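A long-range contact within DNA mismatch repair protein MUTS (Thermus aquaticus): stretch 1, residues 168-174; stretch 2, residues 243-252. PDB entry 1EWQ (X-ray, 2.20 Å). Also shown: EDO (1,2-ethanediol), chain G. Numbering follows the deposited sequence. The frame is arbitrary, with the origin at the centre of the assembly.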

# COMPACT_ATOMS: atom_id res chain seq x y z
N ASP C 168 8.28 20.87 14.97
CA ASP C 168 9.23 19.88 15.46
C ASP C 168 8.71 19.14 16.68
O ASP C 168 8.90 17.93 16.79
CB ASP C 168 10.57 20.52 15.83
CG ASP C 168 11.43 20.82 14.62
OD1 ASP C 168 11.29 20.11 13.60
OD2 ASP C 168 12.25 21.75 14.70
N GLU C 169 8.06 19.85 17.59
CA GLU C 169 7.52 19.21 18.79
C GLU C 169 6.46 18.22 18.39
O GLU C 169 6.36 17.14 18.97
CB GLU C 169 6.90 20.24 19.74
CG GLU C 169 7.78 20.64 20.89
CD GLU C 169 8.37 19.46 21.65
OE1 GLU C 169 7.64 18.71 22.32
OE2 GLU C 169 9.59 19.29 21.56
N LEU C 170 5.67 18.59 17.39
CA LEU C 170 4.59 17.73 16.91
C LEU C 170 5.19 16.47 16.27
O LEU C 170 4.77 15.36 16.57
CB LEU C 170 3.73 18.50 15.90
CG LEU C 170 2.39 17.93 15.39
CD1 LEU C 170 2.63 16.62 14.68
CD2 LEU C 170 1.43 17.73 16.53
N PHE C 171 6.18 16.65 15.40
CA PHE C 171 6.79 15.51 14.72
C PHE C 171 7.42 14.47 15.65
O PHE C 171 7.22 13.28 15.47
CB PHE C 171 7.85 15.97 13.74
CG PHE C 171 8.41 14.86 12.93
CD1 PHE C 171 7.77 14.43 11.78
CD2 PHE C 171 9.56 14.19 13.34
CE1 PHE C 171 8.25 13.36 11.05
CE2 PHE C 171 10.05 13.11 12.62
CZ PHE C 171 9.40 12.69 11.48
N ARG C 172 8.20 14.91 16.64
CA ARG C 172 8.82 13.95 17.54
C ARG C 172 7.78 13.09 18.28
O ARG C 172 8.12 12.03 18.78
CB ARG C 172 9.76 14.66 18.55
CG ARG C 172 9.29 16.02 19.02
CD ARG C 172 9.98 16.57 20.29
NE ARG C 172 11.38 16.18 20.47
CZ ARG C 172 12.27 16.91 21.15
NH1 ARG C 172 11.90 18.07 21.69
NH2 ARG C 172 13.52 16.49 21.32
N HIS C 173 6.53 13.53 18.33
CA HIS C 173 5.49 12.75 19.01
C HIS C 173 4.70 11.87 18.06
O HIS C 173 4.01 10.96 18.50
CB HIS C 173 4.53 13.66 19.76
CG HIS C 173 5.13 14.31 20.97
ND1 HIS C 173 5.14 13.71 22.21
CD2 HIS C 173 5.77 15.49 21.11
CE1 HIS C 173 5.77 14.50 23.07
NE2 HIS C 173 6.16 15.59 22.43
N ARG C 174 4.82 12.13 16.76
CA ARG C 174 4.10 11.37 15.76
C ARG C 174 2.67 11.06 16.20
O ARG C 174 2.28 9.90 16.38
CB ARG C 174 4.87 10.07 15.45
CG ARG C 174 6.19 10.29 14.67
CD ARG C 174 5.95 10.91 13.27
NE ARG C 174 5.21 12.16 13.36
CZ ARG C 174 4.60 12.78 12.34
NH1 ARG C 174 4.65 12.28 11.11
NH2 ARG C 174 3.92 13.89 12.57
C1 EDO G . 13.45 20.04 19.04
O1 EDO G . 13.52 21.33 18.38
C2 EDO G . 12.11 19.42 18.81
O2 EDO G . 12.28 18.07 18.41
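Stretch 2 (243-252) FYDPGAFMRL

How does stretch 2 lie on the helix of stretch 1? It passes as an irregular chain, from Tyr244 beside Glu169 and His173 to Leu252 beside Arg172, with a 3-10 segment from Pro246 to Ala248 in which Ala248 N donates a hydrogen bond to Asp245 O (3.0 Å). The backbones stay well apart, Glu169 CA and Pro246 CA being 7.9 Å from each other, and side chains from both stretches, among them Glu169, Arg172 and Tyr244, bridge the gap.

What satisfies the carboxylate of Glu169? Both oxygens are engaged. Glu169 OE1 accepts a hydrogen bond from Tyr244 OH at 2.7 Å and a weak bond from His173 NE2 at 3.5 Å. Glu169 OE2 forms a salt bridge with Arg172 NH1 at 2.6 Å and also lies 3.5 Å from Pro246 CB.

Where do the donors of Arg172 go? Held by Glu169, the guanidinium reaches stretch 2 edge-on: Arg172 NH2 donates to Met250 O at 3.0 Å. Arg172 NH1 also donates to the oxygen of a water 2.5 Å away; the water in turn donates hydrogen bonds to Pro246 O (2.7 Å) and Met250 O (3.3 Å). Direct and water-mediated bonds thus converge on Met250 O.

What lies beside this polar cluster? Leu252 CB packs 3.7 Å from Arg172 NH2. An ethanediol, probably from the crystallisation liquor, donates from O2 to Leu252 O at 2.7 Å, and the same O2 sits over one face of the Arg172 guanidinium.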

# COMPACT_ATOMS: atom_id res chain seq x y z
N PHE C 243 2.73 20.55 32.01
CA PHE C 243 3.08 21.71 31.21
C PHE C 243 4.61 21.63 31.23
O PHE C 243 5.24 22.07 32.19
CB PHE C 243 2.59 22.98 31.91
CG PHE C 243 2.90 24.25 31.17
CD1 PHE C 243 2.69 25.48 31.79
CD2 PHE C 243 3.40 24.22 29.88
CE1 PHE C 243 2.97 26.66 31.12
CE2 PHE C 243 3.69 25.39 29.20
CZ PHE C 243 3.48 26.62 29.82
N TYR C 244 5.19 21.04 30.19
CA TYR C 244 6.64 20.87 30.14
C TYR C 244 7.39 21.92 29.33
O TYR C 244 6.79 22.83 28.74
CB TYR C 244 6.99 19.46 29.64
CG TYR C 244 6.64 19.20 28.18
CD1 TYR C 244 7.60 19.35 27.19
CD2 TYR C 244 5.34 18.82 27.81
CE1 TYR C 244 7.29 19.12 25.85
CE2 TYR C 244 5.02 18.60 26.46
CZ TYR C 244 6.01 18.75 25.50
OH TYR C 244 5.73 18.52 24.18
N ASP C 245 8.72 21.80 29.31
CA ASP C 245 9.57 22.72 28.58
C ASP C 245 10.54 21.95 27.69
O ASP C 245 11.47 21.32 28.17
CB ASP C 245 10.36 23.59 29.56
CG ASP C 245 11.28 24.56 28.86
OD1 ASP C 245 11.25 24.65 27.60
OD2 ASP C 245 12.04 25.25 29.57
N PRO C 246 10.33 22.01 26.36
CA PRO C 246 11.21 21.31 25.42
C PRO C 246 12.63 21.85 25.48
O PRO C 246 13.59 21.15 25.16
CB PRO C 246 10.54 21.55 24.07
CG PRO C 246 9.85 22.88 24.27
CD PRO C 246 9.26 22.73 25.65
N GLY C 247 12.76 23.09 25.94
CA GLY C 247 14.08 23.70 26.05
C GLY C 247 14.91 23.04 27.13
O GLY C 247 16.12 23.26 27.21
N ALA C 248 14.28 22.24 27.97
CA ALA C 248 14.98 21.57 29.06
C ALA C 248 15.57 20.23 28.62
O ALA C 248 16.19 19.53 29.42
CB ALA C 248 14.04 21.37 30.25
N PHE C 249 15.37 19.87 27.36
CA PHE C 249 15.90 18.62 26.83
C PHE C 249 16.69 18.87 25.55
O PHE C 249 16.74 19.98 25.05
CB PHE C 249 14.75 17.65 26.52
CG PHE C 249 13.84 17.40 27.69
CD1 PHE C 249 12.67 18.15 27.84
CD2 PHE C 249 14.14 16.42 28.63
CE1 PHE C 249 11.82 17.93 28.93
CE2 PHE C 249 13.30 16.20 29.71
CZ PHE C 249 12.14 16.95 29.86
N MSE C 250 17.31 17.82 25.04
CA MSE C 250 18.05 17.95 23.80
C MSE C 250 17.08 18.19 22.65
O MSE C 250 16.07 17.49 22.52
CB MSE C 250 18.86 16.70 23.50
CG MSE C 250 19.62 16.79 22.19
SE MSE C 250 20.23 15.08 21.54
CE MSE C 250 21.81 14.90 22.59
N ARG C 251 17.39 19.17 21.82
CA ARG C 251 16.57 19.49 20.66
C ARG C 251 16.84 18.46 19.55
O ARG C 251 18.00 18.19 19.21
CB ARG C 251 16.91 20.88 20.14
CG ARG C 251 16.70 22.02 21.13
CD ARG C 251 15.22 22.32 21.27
NE ARG C 251 14.97 23.53 22.05
CZ ARG C 251 13.80 24.17 22.07
NH1 ARG C 251 12.76 23.72 21.36
NH2 ARG C 251 13.67 25.26 22.81
N LEU C 252 15.76 17.91 18.98
CA LEU C 252 15.86 16.95 17.88
C LEU C 252 14.87 17.33 16.77
O LEU C 252 13.79 16.76 16.66
CB LEU C 252 15.56 15.53 18.36
CG LEU C 252 16.57 14.88 19.31
CD1 LEU C 252 16.02 13.53 19.77
CD2 LEU C 252 17.90 14.70 18.62
O HOH W 1 13.48 19.39 23.15